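Local coordinates for oxidase/hydroxylase (Streptomyces hygroscopicus subsp. hygroscopicus, PDB 4XCB), which is probably a 2-oxoglutarate-dependent oxygenase that binds hygromycin B beside a metal centre and probably acts in orthosomycin biosynthesis, where such enzymes carry out oxidative cyclizations, at residues R9-I14 / L21-V26; D72-P77 / A141-S146; D43-G48 / R54-P59. All blocks are in the same frame, centred on the assembly; numbering follows the deposited sequence.

Overall arrangement
All three contacts lean on the same six-stranded sheet of the double-stranded beta-helix. Contact 1 sits at one outermost strand, 20-23, and contact 3 at the other, 52-55; their centres are about 29 Å apart on opposite sides of the chain's centre. Contact 2, on the inner strand 139-144, has its centre about 11 Å from that of contact 1 and about 19 Å from that of contact 3. Contacts 1 and 2 touch: I23 CD1 packs on P77 CB at 4.1 Å. Contacts 2 and 3 both reach the active site, since Y144 of contact 2 binds 2-oxoglutarate while R54 of contact 3 holds hygromycin, its side chain about 8 Å from the nickel ion.

Contact 1: residues R9-I14 / L21-V26; sequences REQLYI and LVIPGV
Q11 and I14, one turn apart on the N-terminal helix 9-18, receive the side chain of L21 from strand 20-23. The strand is an outermost one of the larger sheet in this double-stranded beta-helix, so the contact is a helix-turn-strand packing at the sheet's border. Helix and strand segments run at 139° to each other, their axes 9.0 Å apart at the closest point.

The apolar part centres on the two methyls of L21. Its CG stands anti to the backbone N (chi1 179°), which carries the fork out to the helix, and the two methyls divide the helix side chains between them. CD1 meets the CG2 methyl of I14 at 3.8 Å, the two side chains crossing at about a right angle. CD2 lies over the aliphatic stem of Q11, 3.7 Å from its CB, and also comes near CG and the amide end, because the Q11 chain is extended beyond CG and passes across the leucine. I23 adds little, its CG2 lying 4.4 Å from Q11 NE2. L21 also touches L7, ahead of the helix, while its backbone pairs with L202 of the neighbouring strand. On the far side of the helix, R9 and L12 pack on F167 of the second subunit.

The polar part is carried by the Q11 amide. At one end OE1 accepts from the backbone N of T8, and at the other NE2 points to the strand, so both ends of the amide have partners and its rotation is probably fixed. The link to the strand backbone runs through one water: Q11 NE2 donates to it at 3.0 Å, and the water donates in turn to V22 O at 2.7 Å.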
loop_
_atom_site.group_PDB
_atom_site.type_symbol
_atom_site.label_atom_id
_atom_site.label_comp_id
_atom_site.label_asym_id
_atom_site.label_seq_id
_atom_site.Cartn_x
_atom_site.Cartn_y
_atom_site.Cartn_z
ATOM N N ARG A 9 5.668 -9.720 20.395
ATOM C CA ARG A 9 4.526 -9.171 19.666
ATOM C C ARG A 9 4.401 -7.675 19.938
ATOM O O ARG A 9 4.194 -6.870 19.020
ATOM C CB ARG A 9 3.226 -9.889 20.063
ATOM C CG ARG A 9 3.037 -11.271 19.459
ATOM C CD ARG A 9 2.924 -11.197 17.947
ATOM N NE ARG A 9 4.149 -11.635 17.283
ATOM C CZ ARG A 9 4.332 -11.620 15.965
ATOM N NH1 ARG A 9 3.370 -11.179 15.167
ATOM N NH2 ARG A 9 5.478 -12.044 15.446
ATOM N N GLU A 10 4.556 -7.304 21.204
ATOM C CA GLU A 10 4.432 -5.916 21.591
ATOM C C GLU A 10 5.571 -5.067 21.026
ATOM O O GLU A 10 5.343 -3.947 20.577
ATOM C CB GLU A 10 4.394 -5.794 23.111
ATOM C CG GLU A 10 4.108 -4.402 23.589
ATOM C CD GLU A 10 3.981 -4.329 25.093
ATOM O OE1 GLU A 10 3.083 -5.002 25.648
ATOM O OE2 GLU A 10 4.786 -3.606 25.713
ATOM N N GLN A 11 6.794 -5.597 21.046
ATOM C CA GLN A 11 7.942 -4.877 20.497
ATOM C C GLN A 11 7.777 -4.649 18.993
ATOM O O GLN A 11 8.050 -3.550 18.506
ATOM C CB GLN A 11 9.241 -5.636 20.781
ATOM C CG GLN A 11 9.727 -5.479 22.211
ATOM C CD GLN A 11 10.977 -6.308 22.508
ATOM O OE1 GLN A 11 11.020 -7.507 22.225
ATOM N NE2 GLN A 11 11.998 -5.667 23.079
ATOM N N LEU A 12 7.333 -5.670 18.264
ATOM C CA LEU A 12 7.018 -5.494 16.841
ATOM C C LEU A 12 5.920 -4.456 16.633
ATOM O O LEU A 12 5.996 -3.639 15.706
ATOM C CB LEU A 12 6.605 -6.821 16.202
ATOM C CG LEU A 12 7.719 -7.854 16.080
ATOM C CD1 LEU A 12 7.156 -9.224 15.774
ATOM C CD2 LEU A 12 8.678 -7.417 14.983
ATOM N N TYR A 13 4.900 -4.489 17.493
ATOM C CA TYR A 13 3.793 -3.545 17.358
ATOM C C TYR A 13 4.308 -2.129 17.488
ATOM O O TYR A 13 3.971 -1.256 16.683
ATOM C CB TYR A 13 2.706 -3.787 18.408
ATOM C CG TYR A 13 1.540 -2.823 18.282
ATOM C CD1 TYR A 13 0.415 -3.161 17.531
ATOM C CD2 TYR A 13 1.562 -1.581 18.902
ATOM C CE1 TYR A 13 -0.659 -2.281 17.425
ATOM C CE2 TYR A 13 0.509 -0.703 18.788
ATOM C CZ TYR A 13 -0.595 -1.057 18.046
ATOM O OH TYR A 13 -1.633 -0.160 17.957
ATOM N N ILE A 14 5.118 -1.909 18.517
ATOM C CA ILE A 14 5.703 -0.607 18.780
ATOM C C ILE A 14 6.653 -0.170 17.663
ATOM O O ILE A 14 6.606 0.977 17.233
ATOM C CB ILE A 14 6.417 -0.619 20.144
ATOM C CG1 ILE A 14 5.362 -0.810 21.235
ATOM C CG2 ILE A 14 7.206 0.659 20.369
ATOM C CD1 ILE A 14 5.930 -1.014 22.615
ATOM N N LEU A 21 12.362 1.427 18.305
ATOM C CA LEU A 21 12.159 0.612 19.483
ATOM C C LEU A 21 13.358 0.770 20.394
ATOM O O LEU A 21 14.507 0.593 19.972
ATOM C CB LEU A 21 11.924 -0.852 19.119
ATOM C CG LEU A 21 11.728 -1.721 20.353
ATOM C CD1 LEU A 21 10.332 -1.463 20.981
ATOM C CD2 LEU A 21 11.945 -3.192 20.020
ATOM N N VAL A 22 13.100 1.154 21.641
ATOM C CA VAL A 22 14.160 1.232 22.626
ATOM C C VAL A 22 14.216 -0.090 23.363
ATOM O O VAL A 22 13.218 -0.530 23.954
ATOM C CB VAL A 22 13.956 2.382 23.621
ATOM C CG1 VAL A 22 14.891 2.212 24.804
ATOM C CG2 VAL A 22 14.191 3.723 22.937
ATOM N N ILE A 23 15.373 -0.743 23.282
ATOM C CA ILE A 23 15.578 -2.013 23.954
ATOM C C ILE A 23 16.516 -1.741 25.112
ATOM O O ILE A 23 17.690 -1.450 24.906
ATOM C CB ILE A 23 16.150 -3.085 23.011
ATOM C CG1 ILE A 23 15.352 -3.130 21.705
ATOM C CG2 ILE A 23 16.134 -4.442 23.690
ATOM C CD1 ILE A 23 15.800 -4.232 20.748
ATOM N N PRO A 24 15.992 -1.782 26.344
ATOM C CA PRO A 24 16.806 -1.370 27.485
ATOM C C PRO A 24 17.839 -2.406 27.933
ATOM O O PRO A 24 17.595 -3.615 27.876
ATOM C CB PRO A 24 15.762 -1.147 28.585
ATOM C CG PRO A 24 14.685 -2.107 28.251
ATOM C CD PRO A 24 14.615 -2.131 26.747
ATOM N N GLY A 25 18.986 -1.907 28.383
ATOM C CA GLY A 25 19.980 -2.729 29.044
ATOM C C GLY A 25 20.562 -3.877 28.245
ATOM O O GLY A 25 20.874 -4.917 28.808
ATOM N N VAL A 26 20.713 -3.700 26.938
ATOM C CA VAL A 26 21.232 -4.774 26.102
ATOM C C VAL A 26 22.686 -5.086 26.441
ATOM O O VAL A 26 23.122 -6.246 26.434
ATOM C CB VAL A 26 21.114 -4.405 24.618
ATOM C CG1 VAL A 26 21.673 -5.500 23.734
ATOM C CG2 VAL A 26 19.657 -4.165 24.265
HETATM O O HOH W 1 11.850 -2.888 24.163
#

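Contact 2: residues D72-P77 / A141-S146; sequences DRLLAP and ALVYLS. With AKG (2-oxoglutaric acid), chain F.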
loop_
_atom_site.group_PDB
_atom_site.type_symbol
_atom_site.label_atom_id
_atom_site.label_comp_id
_atom_site.label_asym_id
_atom_site.label_seq_id
_atom_site.Cartn_x
_atom_site.Cartn_y
_atom_site.Cartn_z
ATOM N N ASP A 72 24.734 -10.897 18.019
ATOM C CA ASP A 72 23.330 -11.282 17.812
ATOM C C ASP A 72 22.337 -10.446 18.636
ATOM O O ASP A 72 21.139 -10.483 18.373
ATOM C CB ASP A 72 23.114 -12.769 18.105
ATOM C CG ASP A 72 23.566 -13.166 19.487
ATOM O OD1 ASP A 72 24.183 -12.327 20.177
ATOM O OD2 ASP A 72 23.316 -14.329 19.878
ATOM N N ARG A 73 22.820 -9.696 19.622
ATOM C CA ARG A 73 21.927 -8.824 20.378
ATOM C C ARG A 73 21.492 -7.666 19.495
ATOM O O ARG A 73 20.461 -7.048 19.745
ATOM C CB ARG A 73 22.600 -8.319 21.656
ATOM C CG ARG A 73 22.588 -9.342 22.778
ATOM C CD ARG A 73 23.436 -8.896 23.954
ATOM N NE ARG A 73 24.858 -8.822 23.623
ATOM C CZ ARG A 73 25.798 -8.442 24.481
ATOM N NH1 ARG A 73 25.462 -8.098 25.715
ATOM N NH2 ARG A 73 27.077 -8.417 24.111
ATOM N N LEU A 74 22.296 -7.358 18.479
ATOM C CA LEU A 74 21.895 -6.391 17.463
ATOM C C LEU A 74 21.253 -7.075 16.273
ATOM O O LEU A 74 20.231 -6.621 15.766
ATOM C CB LEU A 74 23.094 -5.579 16.977
ATOM C CG LEU A 74 23.874 -4.771 18.015
ATOM C CD1 LEU A 74 24.812 -3.797 17.319
ATOM C CD2 LEU A 74 22.917 -4.019 18.924
ATOM N N LEU A 75 21.871 -8.155 15.800
ATOM C CA LEU A 75 21.407 -8.774 14.574
ATOM C C LEU A 75 20.033 -9.402 14.708
ATOM O O LEU A 75 19.238 -9.340 13.777
ATOM C CB LEU A 75 22.398 -9.832 14.085
ATOM C CG LEU A 75 23.772 -9.340 13.639
ATOM C CD1 LEU A 75 24.461 -10.475 12.918
ATOM C CD2 LEU A 75 23.649 -8.122 12.737
ATOM N N ALA A 76 19.732 -9.995 15.856
ATOM C CA ALA A 76 18.453 -10.688 15.959
ATOM C C ALA A 76 17.268 -9.700 15.847
ATOM O O ALA A 76 16.366 -9.934 15.050
ATOM C CB ALA A 76 18.387 -11.508 17.248
ATOM N N PRO A 77 17.280 -8.575 16.591
ATOM C CA PRO A 77 16.161 -7.651 16.338
ATOM C C PRO A 77 16.176 -6.989 14.952
ATOM O O PRO A 77 15.104 -6.769 14.388
ATOM C CB PRO A 77 16.311 -6.598 17.443
ATOM C CG PRO A 77 17.708 -6.707 17.910
ATOM C CD PRO A 77 18.085 -8.152 17.753
ATOM N N ALA A 141 20.973 0.275 14.391
ATOM C CA ALA A 141 21.031 0.016 15.817
ATOM C C ALA A 141 21.933 1.064 16.436
ATOM O O ALA A 141 23.131 1.110 16.162
ATOM C CB ALA A 141 21.549 -1.389 16.103
ATOM N N LEU A 142 21.348 1.928 17.250
ATOM C CA LEU A 142 22.110 2.904 18.003
ATOM C C LEU A 142 22.401 2.341 19.387
ATOM O O LEU A 142 21.484 2.084 20.169
ATOM C CB LEU A 142 21.348 4.231 18.129
ATOM C CG LEU A 142 20.775 4.877 16.870
ATOM C CD1 LEU A 142 19.975 6.107 17.228
ATOM C CD2 LEU A 142 21.867 5.273 15.930
ATOM N N VAL A 143 23.681 2.147 19.673
ATOM C CA VAL A 143 24.125 1.701 20.977
ATOM C C VAL A 143 24.612 2.908 21.779
ATOM O O VAL A 143 25.690 3.467 21.525
ATOM C CB VAL A 143 25.258 0.654 20.863
ATOM C CG1 VAL A 143 25.640 0.167 22.266
ATOM C CG2 VAL A 143 24.844 -0.499 19.943
ATOM N N TYR A 144 23.815 3.324 22.755
ATOM C CA TYR A 144 24.190 4.494 23.533
ATOM C C TYR A 144 25.188 4.127 24.612
ATOM O O TYR A 144 25.055 3.095 25.276
ATOM C CB TYR A 144 22.954 5.152 24.144
ATOM C CG TYR A 144 22.111 5.875 23.125
ATOM C CD1 TYR A 144 21.041 5.236 22.505
ATOM C CD2 TYR A 144 22.409 7.186 22.753
ATOM C CE1 TYR A 144 20.271 5.893 21.557
ATOM C CE2 TYR A 144 21.642 7.850 21.796
ATOM C CZ TYR A 144 20.579 7.198 21.207
ATOM O OH TYR A 144 19.811 7.859 20.266
ATOM N N LEU A 145 26.194 4.972 24.774
ATOM C CA LEU A 145 27.270 4.707 25.714
ATOM C C LEU A 145 27.328 5.806 26.757
ATOM O O LEU A 145 28.333 5.957 27.450
ATOM C CB LEU A 145 28.615 4.604 24.989
ATOM C CG LEU A 145 28.756 3.510 23.929
ATOM C CD1 LEU A 145 30.149 3.539 23.293
ATOM C CD2 LEU A 145 28.445 2.149 24.523
ATOM N N SER A 146 26.254 6.590 26.847
ATOM C CA SER A 146 26.097 7.546 27.940
ATOM C C SER A 146 24.613 7.722 28.232
ATOM O O SER A 146 23.770 7.345 27.422
ATOM C CB SER A 146 26.752 8.888 27.606
ATOM O OG SER A 146 26.160 9.513 26.481
HETATM C C1 AKG F . 22.210 9.673 13.207
HETATM O O1 AKG F . 21.735 9.657 12.028
HETATM O O2 AKG F . 23.448 9.485 13.408
HETATM C C2 AKG F . 21.294 9.910 14.376
HETATM O O5 AKG F . 20.099 9.967 14.148
HETATM C C3 AKG F . 21.871 10.111 15.767
HETATM C C4 AKG F . 20.888 9.832 16.879
HETATM C C5 AKG F . 21.452 10.324 18.203
HETATM O O3 AKG F . 20.847 10.064 19.280
HETATM O O4 AKG F . 22.524 10.989 18.212
#
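The helix start at 72-77 comes nearest the strand 139-144 at L74 and A141, with 6.7 Å between their CA atoms. That strand is an inner one of the double-stranded beta-helix, hydrogen-bonded to strands 200-204 and 220-229, and the helix packs on its outer face, turned away from the cosubstrate.

L74 alone makes the helix side of this buried, purely apolar contact. With CG anti to the carbonyl carbon (chi1 -59°), the branch is carried to the strand, and the single methyl CD2 settles between two side chains there: A141 CB at 4.1 Å and V143 CG2, also at 4.1 Å. L74 and V143 cross at about a right angle. V200 of the adjoining strand touches the same leucine.

L142 and Y144 belong to the opposite face, which lines the 2-oxoglutarate pocket. Y144 reaches the far carboxylate, the end away from the keto group: its OH donates to O3 at 2.6 Å, and the oxygen sits at the ring's edge, in its plane. Y92 and R220 also hydrogen-bond the cosubstrate. A phenylalanine in place of Y144 would probably leave carboxylate oxygen O3 without this donor and that end of the cosubstrate freer to turn. L142 lies against the methylene chain of 2-oxoglutarate, its CD1 3.9 Å from C4.

Contact 3: residues D43-G48 / R54-P59; sequences DTVDPG and RYPDLP. With HY0 (hygromycin b variant), chain G.
R54 pairs with V45 through its backbone and sends its guanidinium to the bound hygromycin variant. Two nitrogens hold two hydroxyl oxygens of the same sugar: NH2 donates to O31 at 2.8 Å, nearly straight at 173°, and NH1 to O30 at 3.0 Å, more bent. O31 lies at the guanidinium's edge, in its plane. The arginine reaches this far because its chain runs extended from CG to NE, with CG anti to the backbone N (chi1 -173°). Y92 makes a cation-pi contact with it, and E90, which also bonds the antibiotic, touches it as well.

The stem of R54 is braced from the loop 43-48. P47 CB packs 4.0 Å from R54 CB, and V45 lies beside the arginine, the two side chains pointing the same way. The backbones of the same two residues, V45 and R54, make a single antiparallel, hydrogen-bonded bridge: V45 N to R54 O at 2.8 Å and R54 N to V45 O at 2.9 Å.

Farther out, T44 sets its CG2 methyl over the centre of the Y55 ring, a CH-pi contact 3.3 Å from the centroid and only 9° off the normal. The hydroxyl of the ring is bonded to R95 NE, while T44 OG1 is hydrogen-bonded to R53 NE. V45 CG1 meets P56 CG at 4.2 Å. Around P47 the loop forms an Asx turn: D46 OD1, met from above its carboxylate plane, accepts from G48 N at 3.0 Å. The whole is a loop folded back on an outermost strand of the double-stranded beta-helix, with R54 forming part of the wall of the hygromycin pocket.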
loop_
_atom_site.group_PDB
_atom_site.type_symbol
_atom_site.label_atom_id
_atom_site.label_comp_id
_atom_site.label_asym_id
_atom_site.label_seq_id
_atom_site.Cartn_x
_atom_site.Cartn_y
_atom_site.Cartn_z
ATOM N N ASP A 43 40.840 7.286 16.524
ATOM C CA ASP A 43 40.850 8.637 15.977
ATOM C C ASP A 43 39.475 9.056 15.481
ATOM O O ASP A 43 38.693 8.221 15.019
ATOM C CB ASP A 43 41.852 8.743 14.829
ATOM C CG ASP A 43 43.282 8.566 15.285
ATOM O OD1 ASP A 43 43.595 9.006 16.415
ATOM O OD2 ASP A 43 44.087 7.993 14.517
ATOM N N THR A 44 39.200 10.353 15.556
ATOM C CA THR A 44 37.965 10.899 14.998
ATOM C C THR A 44 38.226 11.840 13.837
ATOM O O THR A 44 39.370 12.209 13.553
ATOM C CB THR A 44 37.143 11.685 16.028
ATOM O OG1 THR A 44 37.984 12.633 16.697
ATOM C CG2 THR A 44 36.516 10.767 17.042
ATOM N N VAL A 45 37.141 12.228 13.182
ATOM C CA VAL A 45 37.173 13.300 12.209
ATOM C C VAL A 45 36.148 14.364 12.594
ATOM O O VAL A 45 35.251 14.133 13.411
ATOM C CB VAL A 45 36.882 12.799 10.773
ATOM C CG1 VAL A 45 37.820 11.666 10.400
ATOM C CG2 VAL A 45 35.427 12.364 10.632
ATOM N N ASP A 46 36.303 15.533 11.993
ATOM C CA ASP A 46 35.326 16.598 12.080
ATOM C C ASP A 46 34.271 16.384 10.994
ATOM O O ASP A 46 34.571 16.535 9.806
ATOM C CB ASP A 46 36.026 17.953 11.919
ATOM C CG ASP A 46 35.054 19.105 11.776
ATOM O OD1 ASP A 46 33.934 19.024 12.320
ATOM O OD2 ASP A 46 35.420 20.102 11.116
ATOM N N PRO A 47 33.036 16.018 11.393
ATOM C CA PRO A 47 31.974 15.758 10.415
ATOM C C PRO A 47 31.356 17.043 9.875
ATOM O O PRO A 47 30.546 16.996 8.946
ATOM C CB PRO A 47 30.953 14.954 11.220
ATOM C CG PRO A 47 31.090 15.495 12.598
ATOM C CD PRO A 47 32.570 15.797 12.774
ATOM N N GLY A 48 31.732 18.179 10.450
ATOM C CA GLY A 48 31.234 19.454 9.973
ATOM C C GLY A 48 30.028 19.946 10.742
ATOM O O GLY A 48 29.366 20.899 10.329
ATOM N N ARG A 54 33.306 12.545 14.871
ATOM C CA ARG A 54 32.796 11.294 14.313
ATOM C C ARG A 54 33.902 10.239 14.182
ATOM O O ARG A 54 34.999 10.528 13.704
ATOM C CB ARG A 54 32.143 11.549 12.952
ATOM C CG ARG A 54 31.418 10.351 12.346
ATOM C CD ARG A 54 30.621 10.786 11.127
ATOM N NE ARG A 54 30.203 9.657 10.304
ATOM C CZ ARG A 54 28.944 9.413 9.964
ATOM N NH1 ARG A 54 27.982 10.226 10.367
ATOM N NH2 ARG A 54 28.650 8.366 9.209
ATOM N N TYR A 55 33.609 9.021 14.632
ATOM C CA TYR A 55 34.484 7.874 14.379
ATOM C C TYR A 55 33.974 7.227 13.098
ATOM O O TYR A 55 32.932 6.589 13.107
ATOM C CB TYR A 55 34.459 6.875 15.543
ATOM C CG TYR A 55 34.866 7.442 16.893
ATOM C CD1 TYR A 55 36.159 7.265 17.377
ATOM C CD2 TYR A 55 33.953 8.129 17.688
ATOM C CE1 TYR A 55 36.538 7.771 18.609
ATOM C CE2 TYR A 55 34.326 8.647 18.924
ATOM C CZ TYR A 55 35.621 8.458 19.378
ATOM O OH TYR A 55 35.998 8.969 20.605
ATOM N N PRO A 56 34.690 7.411 11.985
ATOM C CA PRO A 56 34.025 7.157 10.702
ATOM C C PRO A 56 33.720 5.701 10.335
ATOM O O PRO A 56 32.714 5.460 9.656
ATOM C CB PRO A 56 35.004 7.754 9.686
ATOM C CG PRO A 56 36.307 7.720 10.351
ATOM C CD PRO A 56 36.043 7.964 11.806
ATOM N N ASP A 57 34.558 4.755 10.737
ATOM C CA ASP A 57 34.349 3.368 10.309
ATOM C C ASP A 57 34.817 2.433 11.406
ATOM O O ASP A 57 35.931 1.922 11.369
ATOM C CB ASP A 57 35.088 3.089 8.988
ATOM C CG ASP A 57 34.720 1.745 8.373
ATOM O OD1 ASP A 57 34.124 0.898 9.068
ATOM O OD2 ASP A 57 35.048 1.527 7.180
ATOM N N LEU A 58 33.967 2.223 12.401
ATOM C CA LEU A 58 34.385 1.473 13.574
ATOM C C LEU A 58 34.715 0.001 13.300
ATOM O O LEU A 58 35.663 -0.512 13.881
ATOM C CB LEU A 58 33.317 1.579 14.668
ATOM C CG LEU A 58 33.291 2.936 15.370
ATOM C CD1 LEU A 58 32.150 2.977 16.358
ATOM C CD2 LEU A 58 34.587 3.206 16.079
ATOM N N PRO A 59 33.946 -0.689 12.436
ATOM C CA PRO A 59 34.320 -2.100 12.280
ATOM C C PRO A 59 35.665 -2.283 11.573
ATOM O O PRO A 59 36.332 -3.284 11.816
ATOM C CB PRO A 59 33.169 -2.678 11.446
ATOM C CG PRO A 59 32.015 -1.786 11.747
ATOM C CD PRO A 59 32.614 -0.419 11.863
HETATM C C1 HY0 G . 22.719 14.965 3.732
HETATM C C2 HY0 G . 22.742 16.253 2.941
HETATM C C3 HY0 G . 24.182 16.693 2.720
HETATM C C4 HY0 G . 24.889 16.890 4.061
HETATM C C5 HY0 G . 24.786 15.639 4.937
HETATM C C6 HY0 G . 23.378 15.148 5.078
HETATM N N7 HY0 G . 22.116 16.023 1.696
HETATM O O8 HY0 G . 21.370 14.617 3.944
HETATM N N9 HY0 G . 26.260 17.182 3.814
HETATM C C10 HY0 G . 26.380 18.593 3.460
HETATM O O11 HY0 G . 25.269 15.966 6.223
HETATM C C12 HY0 G . 22.352 12.312 7.268
HETATM C C13 HY0 G . 22.496 13.740 6.817
HETATM O O14 HY0 G . 22.901 14.619 7.837
HETATM C C15 HY0 G . 21.975 14.611 8.888
HETATM C C16 HY0 G . 22.169 13.325 9.629
HETATM C C17 HY0 G . 21.817 12.152 8.625
HETATM O O18 HY0 G . 23.429 13.855 5.746
HETATM C C19 HY0 G . 22.258 15.803 9.800
HETATM O O20 HY0 G . 21.873 16.995 9.111
HETATM O O21 HY0 G . 23.473 13.199 10.056
HETATM O O22 HY0 G . 22.300 10.986 9.148
HETATM C C23 HY0 G . 23.128 10.398 8.126
HETATM C C24 HY0 G . 24.264 9.680 8.775
HETATM C C25 HY0 G . 24.962 8.780 7.767
HETATM C C26 HY0 G . 23.973 7.864 7.074
HETATM C C27 HY0 G . 22.929 8.708 6.425
HETATM O O28 HY0 G . 22.313 9.492 7.422
HETATM O O29 HY0 G . 23.592 11.499 7.234
HETATM O O30 HY0 G . 25.248 10.597 9.267
HETATM O O31 HY0 G . 25.971 8.059 8.435
HETATM O O32 HY0 G . 23.361 6.954 7.991
HETATM C C33 HY0 G . 21.851 7.832 5.762
HETATM C C34 HY0 G . 21.126 8.631 4.710
HETATM O O35 HY0 G . 21.914 8.800 3.550
HETATM N N36 HY0 G . 20.907 7.457 6.748
#